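Local coordinates for PixA inclusion body protein (Burkholderia cenocepacia, PDB 4LZK) that is of unknown function but belongs to the PixA inclusion body protein family and assembles from several copies of a beta-rich chain, at residues 26-31 / 93-98; 100-105 / 156-161; 160-165 / 176-181. All blocks are in the same frame, centred on the assembly; numbering follows the deposited sequence.

Interaction 1: residues 26-31 / 93-98; sequences IDTNYI and SGDAAL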
ATOM      1  N   ILE C  26      12.163  14.845  -1.157  1.00 14.75           N
ATOM      2  CA  ILE C  26      11.905  15.440   0.135  1.00 14.78           C
ATOM      3  C   ILE C  26      10.903  16.561  -0.035  1.00 14.86           C
ATOM      4  O   ILE C  26      11.032  17.366  -0.994  1.00 13.62           O
ATOM      5  CB  ILE C  26      13.222  16.011   0.718  1.00 16.62           C
ATOM      6  CG1 ILE C  26      14.161  14.837   0.982  1.00 19.32           C
ATOM      7  CG2 ILE C  26      12.979  16.849   1.997  1.00 15.83           C
ATOM      8  CD1 ILE C  26      15.567  15.058   0.688  1.00 21.46           C
ATOM      9  N   ASP C  27       9.869  16.568   0.798  1.00 13.94           N
ATOM     10  CA  ASP C  27       8.825  17.633   0.814  1.00 14.66           C
ATOM     11  C   ASP C  27       9.383  18.852   1.624  1.00 15.72           C
ATOM     12  O   ASP C  27       9.209  18.979   2.843  1.00 14.68           O
ATOM     13  CB  ASP C  27       7.524  17.112   1.370  1.00 17.13           C
ATOM     14  CG  ASP C  27       6.327  18.129   1.262  1.00 18.50           C
ATOM     15  OD1 ASP C  27       6.534  19.310   0.981  1.00 19.76           O
ATOM     16  OD2 ASP C  27       5.184  17.695   1.477  1.00 23.79           O
ATOM     17  N   THR C  28      10.119  19.691   0.930  1.00 15.94           N
ATOM     18  CA  THR C  28      10.826  20.768   1.553  1.00 16.80           C
ATOM     19  C   THR C  28       9.857  21.780   2.148  1.00 16.85           C
ATOM     20  O   THR C  28      10.135  22.365   3.163  1.00 22.77           O
ATOM     21  CB  THR C  28      11.876  21.420   0.611  1.00 17.49           C
ATOM     22  OG1 THR C  28      11.260  21.843  -0.618  1.00 17.42           O
ATOM     23  CG2 THR C  28      13.001  20.460   0.373  1.00 18.31           C
ATOM     24  N   ASN C  29       8.699  22.002   1.509  1.00 19.81           N
ATOM     25  CA  ASN C  29       7.671  22.887   2.085  1.00 19.28           C
ATOM     26  C   ASN C  29       7.152  22.392   3.426  1.00 19.58           C
ATOM     27  O   ASN C  29       6.922  23.164   4.350  1.00 18.53           O
ATOM     28  CB  ASN C  29       6.546  23.109   1.109  1.00 22.28           C
ATOM     29  CG  ASN C  29       6.976  24.023  -0.053  1.00 29.03           C
ATOM     30  OD1 ASN C  29       7.921  24.794   0.083  1.00 28.04           O
ATOM     31  ND2 ASN C  29       6.300  23.911  -1.191  1.00 32.70           N
ATOM     32  N   TYR C  30       6.961  21.104   3.543  1.00 17.13           N
ATOM     33  CA  TYR C  30       6.550  20.527   4.778  1.00 22.09           C
ATOM     34  C   TYR C  30       7.606  20.720   5.875  1.00 23.10           C
ATOM     35  O   TYR C  30       7.275  21.097   7.045  1.00 22.41           O
ATOM     36  CB  TYR C  30       6.247  19.048   4.593  1.00 26.63           C
ATOM     37  CG  TYR C  30       5.856  18.451   5.907  1.00 38.32           C
ATOM     38  CD1 TYR C  30       4.914  19.100   6.701  1.00 43.49           C
ATOM     39  CD2 TYR C  30       6.468  17.304   6.412  1.00 42.71           C
ATOM     40  CE1 TYR C  30       4.572  18.611   7.935  1.00 51.01           C
ATOM     41  CE2 TYR C  30       6.118  16.805   7.642  1.00 51.69           C
ATOM     42  CZ  TYR C  30       5.159  17.461   8.400  1.00 57.49           C
ATOM     43  OH  TYR C  30       4.771  17.000   9.641  1.00 71.87           O
ATOM     44  N   ILE C  31       8.878  20.491   5.530  1.00 19.39           N
ATOM     45  CA  ILE C  31       9.961  20.678   6.477  1.00 21.77           C
ATOM     46  C   ILE C  31      10.022  22.113   6.994  1.00 19.16           C
ATOM     47  O   ILE C  31      10.174  22.383   8.184  1.00 20.66           O
ATOM     48  CB  ILE C  31      11.357  20.421   5.807  1.00 22.20           C
ATOM     49  CG1 ILE C  31      11.449  19.023   5.202  1.00 28.34           C
ATOM     50  CG2 ILE C  31      12.466  20.566   6.796  1.00 22.02           C
ATOM     51  CD1 ILE C  31      10.896  18.022   6.060  1.00 28.11           C
ATOM     52  N   SER C  93      14.656  22.578  -8.226  1.00 14.68           N
ATOM     53  CA  SER C  93      14.560  23.764  -9.133  1.00 18.20           C
ATOM     54  C   SER C  93      14.365  25.096  -8.327  1.00 20.15           C
ATOM     55  O   SER C  93      14.610  26.140  -8.829  1.00 25.55           O
ATOM     56  CB  SER C  93      13.431  23.583 -10.133  1.00 15.95           C
ATOM     57  OG  SER C  93      12.184  23.583  -9.513  1.00 16.41           O
ATOM     58  N   GLY C  94      13.874  24.998  -7.114  1.00 20.11           N
ATOM     59  CA  GLY C  94      13.598  26.139  -6.227  1.00 24.74           C
ATOM     60  C   GLY C  94      14.318  25.928  -4.915  1.00 21.54           C
ATOM     61  O   GLY C  94      15.557  26.129  -4.857  1.00 25.16           O
ATOM     62  N   ASP C  95      13.616  25.452  -3.896  1.00 22.47           N
ATOM     63  CA  ASP C  95      14.334  24.909  -2.725  1.00 23.40           C
ATOM     64  C   ASP C  95      15.168  23.741  -3.279  1.00 22.68           C
ATOM     65  O   ASP C  95      14.795  23.139  -4.291  1.00 22.06           O
ATOM     66  CB  ASP C  95      13.418  24.307  -1.653  1.00 26.11           C
ATOM     67  CG  ASP C  95      12.288  25.242  -1.153  1.00 34.98           C
ATOM     68  OD1 ASP C  95      12.510  26.467  -1.048  1.00 32.07           O
ATOM     69  OD2 ASP C  95      11.176  24.687  -0.784  1.00 41.92           O
ATOM     70  N   ALA C  96      16.317  23.460  -2.684  1.00 23.63           N
ATOM     71  CA  ALA C  96      17.100  22.266  -3.096  1.00 20.37           C
ATOM     72  C   ALA C  96      17.372  21.477  -1.809  1.00 22.40           C
ATOM     73  O   ALA C  96      17.699  22.087  -0.749  1.00 21.71           O
ATOM     74  CB  ALA C  96      18.378  22.676  -3.693  1.00 19.49           C
ATOM     75  N   ALA C  97      17.244  20.167  -1.866  1.00 18.09           N
ATOM     76  CA  ALA C  97      17.625  19.335  -0.761  1.00 17.95           C
ATOM     77  C   ALA C  97      18.820  18.549  -1.246  1.00 17.14           C
ATOM     78  O   ALA C  97      18.700  17.799  -2.225  1.00 14.86           O
ATOM     79  CB  ALA C  97      16.528  18.394  -0.409  1.00 19.58           C
ATOM     80  N   LEU C  98      19.960  18.755  -0.629  1.00 15.34           N
ATOM     81  CA  LEU C  98      21.218  18.160  -1.096  1.00 16.25           C
ATOM     82  C   LEU C  98      21.823  17.300   0.009  1.00 15.06           C
ATOM     83  O   LEU C  98      22.222  17.789   1.032  1.00 13.65           O
ATOM     84  CB  LEU C  98      22.169  19.262  -1.465  1.00 17.89           C
ATOM     85  CG  LEU C  98      21.639  20.148  -2.597  1.00 18.05           C
ATOM     86  CD1 LEU C  98      22.597  21.294  -2.753  1.00 20.35           C
ATOM     87  CD2 LEU C  98      21.574  19.391  -3.885  1.00 17.83           C
TER

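Interaction 2: residues 100-105 / 156-161; sequences YHVQQY and EYLATS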
ATOM      1  N   TYR C 100      24.563  15.295   2.017  1.00 13.47           N
ATOM      2  CA  TYR C 100      26.010  15.431   2.239  1.00 14.91           C
ATOM      3  C   TYR C 100      26.585  14.306   3.036  1.00 16.27           C
ATOM      4  O   TYR C 100      27.784  14.111   3.081  1.00 14.22           O
ATOM      5  CB  TYR C 100      26.354  16.759   2.912  1.00 14.49           C
ATOM      6  CG  TYR C 100      25.798  16.983   4.284  1.00 14.68           C
ATOM      7  CD1 TYR C 100      24.527  17.545   4.457  1.00 14.29           C
ATOM      8  CD2 TYR C 100      26.536  16.703   5.415  1.00 14.36           C
ATOM      9  CE1 TYR C 100      24.051  17.811   5.722  1.00 15.68           C
ATOM     10  CE2 TYR C 100      26.072  16.961   6.699  1.00 16.76           C
ATOM     11  CZ  TYR C 100      24.802  17.508   6.859  1.00 16.45           C
ATOM     12  OH  TYR C 100      24.336  17.717   8.158  1.00 16.09           O
ATOM     13  N   HIS C 101      25.752  13.454   3.570  1.00 16.33           N
ATOM     14  CA  HIS C 101      26.287  12.312   4.320  1.00 17.66           C
ATOM     15  C   HIS C 101      25.343  11.140   4.541  1.00 16.79           C
ATOM     16  O   HIS C 101      24.143  11.332   4.678  1.00 13.67           O
ATOM     17  CB  HIS C 101      26.671  12.801   5.702  1.00 21.23           C
ATOM     18  CG  HIS C 101      27.587  11.878   6.393  1.00 28.25           C
ATOM     19  ND1 HIS C 101      27.398  11.463   7.706  1.00 36.73           N
ATOM     20  CD2 HIS C 101      28.672  11.209   5.929  1.00 33.75           C
ATOM     21  CE1 HIS C 101      28.363  10.617   8.029  1.00 35.77           C
ATOM     22  NE2 HIS C 101      29.126  10.424   6.966  1.00 40.18           N
ATOM     23  N   VAL C 102      25.875   9.916   4.566  1.00 14.89           N
ATOM     24  CA  VAL C 102      25.094   8.738   4.951  1.00 15.29           C
ATOM     25  C   VAL C 102      25.885   7.950   5.969  1.00 18.29           C
ATOM     26  O   VAL C 102      27.115   7.786   5.819  1.00 18.33           O
ATOM     27  CB  VAL C 102      24.773   7.828   3.725  1.00 19.16           C
ATOM     28  CG1 VAL C 102      24.000   6.645   4.134  1.00 18.97           C
ATOM     29  CG2 VAL C 102      24.093   8.564   2.629  1.00 19.32           C
ATOM     30  N   GLN C 103      25.232   7.470   7.007  1.00 16.74           N
ATOM     31  CA  GLN C 103      25.866   6.667   8.047  1.00 16.67           C
ATOM     32  C   GLN C 103      24.986   5.646   8.675  1.00 18.56           C
ATOM     33  O   GLN C 103      23.732   5.704   8.585  1.00 16.09           O
ATOM     34  CB  GLN C 103      26.427   7.565   9.125  1.00 18.11           C
ATOM     35  CG  GLN C 103      25.482   8.238  10.044  1.00 20.12           C
ATOM     36  CD  GLN C 103      26.187   9.381  10.752  1.00 28.72           C
ATOM     37  OE1 GLN C 103      26.357  10.438  10.165  1.00 32.28           O
ATOM     38  NE2 GLN C 103      26.587   9.170  12.009  1.00 30.36           N
ATOM     39  N   GLN C 104      25.607   4.659   9.317  1.00 18.15           N
ATOM     40  CA  GLN C 104      24.875   3.700  10.075  1.00 17.99           C
ATOM     41  C   GLN C 104      24.231   4.333  11.255  1.00 17.91           C
ATOM     42  O   GLN C 104      24.851   5.044  12.002  1.00 21.04           O
ATOM     43  CB  GLN C 104      25.817   2.599  10.583  1.00 21.04           C
ATOM     44  CG  GLN C 104      25.166   1.516  11.462  1.00 20.06           C
ATOM     45  CD  GLN C 104      26.113   0.382  11.661  1.00 26.80           C
ATOM     46  OE1 GLN C 104      27.348   0.548  11.514  1.00 29.44           O
ATOM     47  NE2 GLN C 104      25.589  -0.782  11.997  1.00 31.65           N
ATOM     48  N   TYR C 105      22.963   4.030  11.474  1.00 17.57           N
ATOM     49  CA  TYR C 105      22.231   4.512  12.633  1.00 16.82           C
ATOM     50  C   TYR C 105      22.017   3.361  13.648  1.00 16.70           C
ATOM     51  O   TYR C 105      22.109   3.575  14.824  1.00 20.28           O
ATOM     52  CB  TYR C 105      20.905   5.103  12.140  1.00 16.87           C
ATOM     53  CG  TYR C 105      20.057   5.761  13.195  1.00 16.99           C
ATOM     54  CD1 TYR C 105      20.332   7.055  13.645  1.00 17.54           C
ATOM     55  CD2 TYR C 105      18.951   5.115  13.744  1.00 19.71           C
ATOM     56  CE1 TYR C 105      19.543   7.655  14.642  1.00 16.44           C
ATOM     57  CE2 TYR C 105      18.149   5.745  14.693  1.00 18.79           C
ATOM     58  CZ  TYR C 105      18.467   7.006  15.142  1.00 18.33           C
ATOM     59  OH  TYR C 105      17.699   7.619  16.063  1.00 18.45           O
ATOM     60  N   GLU C 156      19.811  -3.184   8.665  1.00 14.02           N
ATOM     61  CA  GLU C 156      20.498  -1.922   9.028  1.00 13.99           C
ATOM     62  C   GLU C 156      19.529  -0.723   8.931  1.00 13.19           C
ATOM     63  O   GLU C 156      18.757  -0.663   8.010  1.00 14.14           O
ATOM     64  CB  GLU C 156      21.703  -1.660   8.121  1.00 13.73           C
ATOM     65  CG  GLU C 156      22.567  -0.480   8.584  1.00 13.95           C
ATOM     66  CD  GLU C 156      23.857  -0.243   7.754  1.00 15.84           C
ATOM     67  OE1 GLU C 156      24.103  -0.981   6.781  1.00 16.54           O
ATOM     68  OE2 GLU C 156      24.622   0.689   8.159  1.00 13.90           O
ATOM     69  N   TYR C 157      19.623   0.182   9.870  1.00 13.07           N
ATOM     70  CA  TYR C 157      19.030   1.489   9.723  1.00 14.54           C
ATOM     71  C   TYR C 157      20.150   2.494   9.421  1.00 14.46           C
ATOM     72  O   TYR C 157      21.117   2.515  10.122  1.00 14.65           O
ATOM     73  CB  TYR C 157      18.202   1.908  10.948  1.00 15.79           C
ATOM     74  CG  TYR C 157      17.189   0.868  11.448  1.00 16.91           C
ATOM     75  CD1 TYR C 157      16.783  -0.227  10.653  1.00 17.06           C
ATOM     76  CD2 TYR C 157      16.627   0.961  12.718  1.00 17.61           C
ATOM     77  CE1 TYR C 157      15.910  -1.230  11.147  1.00 18.88           C
ATOM     78  CE2 TYR C 157      15.708  -0.014  13.194  1.00 16.53           C
ATOM     79  CZ  TYR C 157      15.374  -1.117  12.432  1.00 19.82           C
ATOM     80  OH  TYR C 157      14.439  -2.067  12.906  1.00 20.85           O
ATOM     81  N   LEU C 158      19.956   3.317   8.386  1.00 13.21           N
ATOM     82  CA  LEU C 158      20.856   4.356   7.932  1.00 14.08           C
ATOM     83  C   LEU C 158      20.312   5.747   8.173  1.00 14.89           C
ATOM     84  O   LEU C 158      19.093   5.972   8.005  1.00 13.65           O
ATOM     85  CB  LEU C 158      20.996   4.178   6.435  1.00 15.70           C
ATOM     86  CG  LEU C 158      21.525   2.762   6.216  1.00 20.01           C
ATOM     87  CD1 LEU C 158      20.625   1.861   5.387  1.00 24.40           C
ATOM     88  CD2 LEU C 158      22.933   2.829   5.730  1.00 23.70           C
ATOM     89  N   ALA C 159      21.170   6.690   8.640  1.00 13.00           N
ATOM     90  CA  ALA C 159      20.823   8.053   8.691  1.00 12.97           C
ATOM     91  C   ALA C 159      21.368   8.794   7.497  1.00 13.95           C
ATOM     92  O   ALA C 159      22.576   8.698   7.249  1.00 15.97           O
ATOM     93  CB  ALA C 159      21.370   8.660   9.974  1.00 13.26           C
ATOM     94  N   THR C 160      20.546   9.552   6.799  1.00 12.58           N
ATOM     95  CA  THR C 160      21.009  10.358   5.650  1.00 12.73           C
ATOM     96  C   THR C 160      20.795  11.832   6.029  1.00 13.05           C
ATOM     97  O   THR C 160      19.647  12.236   6.325  1.00 11.34           O
ATOM     98  CB  THR C 160      20.233  10.021   4.407  1.00 14.17           C
ATOM     99  OG1 THR C 160      20.440   8.607   4.058  1.00 16.48           O
ATOM    100  CG2 THR C 160      20.655  10.926   3.274  1.00 15.50           C
ATOM    101  N   SER C 161      21.858  12.625   6.021  1.00 11.52           N
ATOM    102  CA  SER C 161      21.803  14.019   6.358  1.00 12.88           C
ATOM    103  C   SER C 161      21.883  14.879   5.073  1.00 13.88           C
ATOM    104  O   SER C 161      22.571  14.528   4.124  1.00 16.56           O
ATOM    105  CB  SER C 161      22.968  14.399   7.244  1.00 14.05           C
ATOM    106  OG  SER C 161      22.930  13.626   8.411  1.00 15.00           O
TER
HETATM  107  O   HOH W   1      24.350  11.173   7.969  1.00 16.41           O

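Interaction 3: residues 160-165 / 176-181; sequences TSFALY and GYFFWV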
ATOM      1  N   THR C 160      20.546   9.552   6.799  1.00 12.58           N
ATOM      2  CA  THR C 160      21.009  10.358   5.650  1.00 12.73           C
ATOM      3  C   THR C 160      20.795  11.832   6.029  1.00 13.05           C
ATOM      4  O   THR C 160      19.647  12.236   6.325  1.00 11.34           O
ATOM      5  CB  THR C 160      20.233  10.021   4.407  1.00 14.17           C
ATOM      6  OG1 THR C 160      20.440   8.607   4.058  1.00 16.48           O
ATOM      7  CG2 THR C 160      20.655  10.926   3.274  1.00 15.50           C
ATOM      8  N   SER C 161      21.858  12.625   6.021  1.00 11.52           N
ATOM      9  CA  SER C 161      21.803  14.019   6.358  1.00 12.88           C
ATOM     10  C   SER C 161      21.883  14.879   5.073  1.00 13.88           C
ATOM     11  O   SER C 161      22.571  14.528   4.124  1.00 16.56           O
ATOM     12  CB  SER C 161      22.968  14.399   7.244  1.00 14.05           C
ATOM     13  OG  SER C 161      22.930  13.626   8.411  1.00 15.00           O
ATOM     14  N   PHE C 162      21.092  15.936   5.026  1.00 15.61           N
ATOM     15  CA  PHE C 162      21.005  16.776   3.862  1.00 13.59           C
ATOM     16  C   PHE C 162      20.876  18.226   4.244  1.00 14.10           C
ATOM     17  O   PHE C 162      20.416  18.593   5.316  1.00 15.77           O
ATOM     18  CB  PHE C 162      19.839  16.365   2.965  1.00 13.54           C
ATOM     19  CG  PHE C 162      18.457  16.656   3.529  1.00 12.33           C
ATOM     20  CD1 PHE C 162      17.785  15.717   4.338  1.00 12.57           C
ATOM     21  CD2 PHE C 162      17.754  17.803   3.174  1.00 11.51           C
ATOM     22  CE1 PHE C 162      16.535  15.963   4.799  1.00 12.32           C
ATOM     23  CE2 PHE C 162      16.484  18.034   3.677  1.00 11.06           C
ATOM     24  CZ  PHE C 162      15.878  17.117   4.461  1.00 12.22           C
ATOM     25  N   ALA C 163      21.327  19.076   3.331  1.00 13.83           N
ATOM     26  CA  ALA C 163      21.168  20.535   3.520  1.00 15.27           C
ATOM     27  C   ALA C 163      19.964  20.965   2.741  1.00 17.91           C
ATOM     28  O   ALA C 163      19.766  20.549   1.586  1.00 19.11           O
ATOM     29  CB  ALA C 163      22.399  21.276   3.015  1.00 16.74           C
ATOM     30  N   LEU C 164      19.110  21.763   3.369  1.00 16.76           N
ATOM     31  CA  LEU C 164      17.983  22.349   2.699  1.00 16.14           C
ATOM     32  C   LEU C 164      18.318  23.839   2.367  1.00 19.05           C
ATOM     33  O   LEU C 164      18.558  24.676   3.274  1.00 16.11           O
ATOM     34  CB  LEU C 164      16.776  22.210   3.593  1.00 17.41           C
ATOM     35  CG  LEU C 164      15.428  22.289   2.959  1.00 19.22           C
ATOM     36  CD1 LEU C 164      14.363  21.997   3.946  1.00 20.73           C
ATOM     37  CD2 LEU C 164      15.160  23.625   2.353  1.00 21.02           C
ATOM     38  N   TYR C 165      18.331  24.159   1.083  1.00 19.35           N
ATOM     39  CA  TYR C 165      18.615  25.560   0.669  1.00 25.16           C
ATOM     40  C   TYR C 165      17.343  26.171   0.159  1.00 27.95           C
ATOM     41  O   TYR C 165      16.510  25.456  -0.441  1.00 27.07           O
ATOM     42  CB  TYR C 165      19.698  25.629  -0.401  1.00 22.97           C
ATOM     43  CG  TYR C 165      21.032  25.302   0.073  1.00 25.16           C
ATOM     44  CD1 TYR C 165      21.864  26.255   0.659  1.00 25.21           C
ATOM     45  CD2 TYR C 165      21.493  24.001  -0.022  1.00 27.03           C
ATOM     46  CE1 TYR C 165      23.115  25.913   1.112  1.00 28.71           C
ATOM     47  CE2 TYR C 165      22.712  23.664   0.405  1.00 27.93           C
ATOM     48  CZ  TYR C 165      23.514  24.607   1.009  1.00 27.41           C
ATOM     49  OH  TYR C 165      24.730  24.184   1.456  1.00 33.56           O
ATOM     50  N   GLY C 176      18.553  25.000   6.641  1.00 19.86           N
ATOM     51  CA  GLY C 176      19.024  24.155   7.723  1.00 21.17           C
ATOM     52  C   GLY C 176      19.619  22.805   7.309  1.00 18.13           C
ATOM     53  O   GLY C 176      19.603  22.449   6.126  1.00 17.61           O
ATOM     54  N   TYR C 177      20.178  22.101   8.294  1.00 15.61           N
ATOM     55  CA  TYR C 177      20.697  20.769   8.075  1.00 15.88           C
ATOM     56  C   TYR C 177      19.815  19.754   8.790  1.00 14.52           C
ATOM     57  O   TYR C 177      19.456  19.938   9.938  1.00 13.72           O
ATOM     58  CB  TYR C 177      22.126  20.596   8.504  1.00 17.70           C
ATOM     59  CG  TYR C 177      23.094  21.538   7.856  1.00 21.07           C
ATOM     60  CD1 TYR C 177      23.648  21.238   6.602  1.00 24.75           C
ATOM     61  CD2 TYR C 177      23.476  22.742   8.504  1.00 24.22           C
ATOM     62  CE1 TYR C 177      24.545  22.102   5.971  1.00 26.64           C
ATOM     63  CE2 TYR C 177      24.381  23.605   7.902  1.00 28.02           C
ATOM     64  CZ  TYR C 177      24.935  23.286   6.668  1.00 28.60           C
ATOM     65  OH  TYR C 177      25.873  24.104   6.089  1.00 27.18           O
ATOM     66  N   PHE C 178      19.454  18.688   8.094  1.00 13.58           N
ATOM     67  CA  PHE C 178      18.465  17.773   8.560  1.00 13.30           C
ATOM     68  C   PHE C 178      18.893  16.339   8.261  1.00 14.55           C
ATOM     69  O   PHE C 178      19.780  16.140   7.478  1.00 14.79           O
ATOM     70  CB  PHE C 178      17.131  17.983   7.808  1.00 14.68           C
ATOM     71  CG  PHE C 178      16.517  19.319   7.989  1.00 14.52           C
ATOM     72  CD1 PHE C 178      15.675  19.568   9.006  1.00 15.20           C
ATOM     73  CD2 PHE C 178      16.769  20.331   7.084  1.00 15.22           C
ATOM     74  CE1 PHE C 178      15.034  20.827   9.171  1.00 16.33           C
ATOM     75  CE2 PHE C 178      16.160  21.574   7.222  1.00 16.09           C
ATOM     76  CZ  PHE C 178      15.283  21.834   8.269  1.00 17.02           C
ATOM     77  N   PHE C 179      18.337  15.343   9.015  1.00 13.60           N
ATOM     78  CA  PHE C 179      18.504  13.977   8.675  1.00 13.08           C
ATOM     79  C   PHE C 179      17.282  13.135   8.924  1.00 12.31           C
ATOM     80  O   PHE C 179      16.448  13.461   9.800  1.00 12.47           O
ATOM     81  CB  PHE C 179      19.680  13.374   9.427  1.00 14.16           C
ATOM     82  CG  PHE C 179      19.370  12.989  10.854  1.00 13.30           C
ATOM     83  CD1 PHE C 179      19.449  13.923  11.849  1.00 14.72           C
ATOM     84  CD2 PHE C 179      19.115  11.654  11.204  1.00 14.61           C
ATOM     85  CE1 PHE C 179      19.183  13.568  13.192  1.00 16.26           C
ATOM     86  CE2 PHE C 179      18.828  11.320  12.526  1.00 15.31           C
ATOM     87  CZ  PHE C 179      18.904  12.291  13.529  1.00 14.90           C
ATOM     88  N   TRP C 180      17.163  12.056   8.163  1.00 11.96           N
ATOM     89  CA  TRP C 180      16.097  11.091   8.382  1.00 12.46           C
ATOM     90  C   TRP C 180      16.713   9.691   8.435  1.00 14.17           C
ATOM     91  O   TRP C 180      17.891   9.477   8.010  1.00 11.88           O
ATOM     92  CB  TRP C 180      15.077  11.136   7.300  1.00 13.26           C
ATOM     93  CG  TRP C 180      15.408  10.397   6.007  1.00 13.42           C
ATOM     94  CD1 TRP C 180      15.041   9.113   5.708  1.00 13.35           C
ATOM     95  CD2 TRP C 180      16.113  10.875   4.867  1.00 13.78           C
ATOM     96  NE1 TRP C 180      15.444   8.789   4.487  1.00 15.76           N
ATOM     97  CE2 TRP C 180      16.170   9.803   3.935  1.00 13.46           C
ATOM     98  CE3 TRP C 180      16.717  12.079   4.529  1.00 14.02           C
ATOM     99  CZ2 TRP C 180      16.793   9.918   2.679  1.00 14.67           C
ATOM    100  CZ3 TRP C 180      17.338  12.192   3.299  1.00 13.51           C
ATOM    101  CH2 TRP C 180      17.388  11.121   2.383  1.00 14.38           C
ATOM    102  N   VAL C 181      15.965   8.743   8.970  1.00 12.83           N
ATOM    103  CA  VAL C 181      16.443   7.407   9.082  1.00 12.56           C
ATOM    104  C   VAL C 181      15.592   6.538   8.230  1.00 12.83           C
ATOM    105  O   VAL C 181      14.350   6.682   8.226  1.00 11.40           O
ATOM    106  CB  VAL C 181      16.369   6.960  10.544  1.00 13.87           C
ATOM    107  CG1 VAL C 181      16.762   5.536  10.748  1.00 12.71           C
ATOM    108  CG2 VAL C 181      17.197   7.887  11.411  1.00 14.73           C
TER

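Interaction 1: residues 26-31 / 93-98
The backbone of 26-31, where a strand gives way to a helix, passes that of 93-98 at side-chain distance, with the CA atoms of T28 and D95 6.9 Å apart and those of I26 and A97 at 7.0 Å. The two segments therefore meet through side chains, in one polar and one apolar patch. The polar patch is a single hydrogen bond. T28 OG1 donates to D95 OD2 over 2.9 Å and reaches the anti lone pair of that oxygen, the one turned away from OD1. The T28 hydroxyl sits between its backbone N and carbonyl carbon (chi1 55°). CG2 lies anti to the carbonyl carbon, beside the backbone N, and faces A97 CB. T28 and D95 run past each other in opposite senses, so T28 OG1 also lies 3.4 Å from D95 CB. N29 comes in at about a right angle to D95, its amide plane perpendicular to the carboxylate. N29 OD1 and D95 OD2 are 3.4 Å apart, but both are acceptors and do not bond. K32 probably offsets the repulsion between them: its NZ makes a salt bridge with D95 OD1 and a weak hydrogen bond with N29 OD1. The apolar patch is small. I26 CD1 touches A97 CB at 3.6 Å, and T28 CG2 lies further off at 4.2 Å. D27 N-caps the helix: its OD1 accepts from Y30 N, approaching from above the carboxylate plane. The contact joins the end of strand 19-26 and the start of helix 28-34 to the loop and first residues of strand 96-105, and so bridges the two sheets. Strand 154-167 lies beside both segments: F162 packs on I26 and A97, L164 on I31, and T166 on D95.

Interaction 2: residues 100-105 / 156-161
The Y100 side chain lies across S161. Beyond CB, CG sits between the backbone N and the carbonyl carbon (chi1 63°). CG is then 4.1 Å from S161 O. CD1 draws closer to the same oxygen, at 3.6 Å. CE1 comes nearest the carbonyl carbon of S161. CZ reaches S161 CB at 3.6 Å, and this CB sits over one ring face in a CH-pi contact. OH, at the tip, also passes S161 CB and makes its hydrogen bond with A42 O. Strands 100-105 and 156-161 are antiparallel neighbours, and Y100 and H101 both face S161 in a classic beta bulge. S161 O accepts from Y100 N at 3.0 Å and only weakly from H101 N. Beyond the bulge hydrogen-bonded and non-hydrogen-bonded pairs alternate, Q103 with A159 and V102 with T160. On the face bearing A159 and S161, a water lies 2.9 Å from S161 OG and is placed to donate to Q103 OE1 and A159 O, though with more acceptors in reach than protons. V102 and T160 point together to the other face, toward L84 of strand 81-88. Q104 crosses E156 at about a right angle, with Q104 CB 3.3 Å from E156 OE2, while E156 OE1 accepts from F111 N. At the far end Y105 CB rests on Y157 O, and its ring meets K15 of the fourth subunit in a cation-pi contact.

Interaction 3: residues 160-165 / 176-181
F162 and W180 share a torsion: each holds CG between its backbone N and carbonyl carbon (chi1 70° in F162). F178 differs, its CG anti to the carbonyl carbon and beside the backbone N. All three side chains leave the same face of the antiparallel sheet, and their rings form an aromatic cluster. W180 lies alongside T160. T160 CB sits over the six-membered ring of W180, off-centre toward the rim, and T160 CG2 comes to 3.4 Å from W180 CH2. The polar branch, T160 OG1, bonds to W182 NE1 instead. F162 CD1 meets the edge of W180 in its plane, 3.7 Å from CZ3. F162 also meets F178, whose CB lies over one face of the F162 ring, 3.7 Å from CE1. The F162 and F178 planes are tilted by 28° and offset, so there is little ring-on-ring contact. L164 CB reaches the edge of the F178 ring at CE2, 3.7 Å away. On the opposite face A163 CB touches CE1 of Y177, and S161 OG lies 3.4 Å from F179 CB. The backbone is a beta hairpin ladder joining strands 154-167 and 172-186. T160 with W180, F162 with F178 and L164 with G176 are its hydrogen-bonded pairs. The L164 N to G176 O bond is almost straight (176°), while its return bond from G176 N is weak. The chemistry thus divides in two: backbone hydrogen bonds fix the register, and CH-pi and apolar contacts join the side chains on the F162 and W180 face, while the A163 and Y177 face has lighter touches.

All three contacts reach one sheet. Interaction 3 is the most buried, with nine of ten touching residues buried; interaction 2 includes the exposed Q104, and interaction 1 has two partly exposed residues. Interactions 2 and 3 share T160 and S161, so strand 154-167 is held by 96-105 along one edge and by 172-186 along the other. Both rest on backbone ladders, but interaction 2 adds a bulge and a water, interaction 3 an aromatic cluster. Interaction 1 buries much less surface and links strand 19-26 and helix 28-34 to the start of strand 96-105 through side chains alone. It meets interaction 3 where I31 packs on F178. Interactions 2 and 3 also touch the fourth subunit.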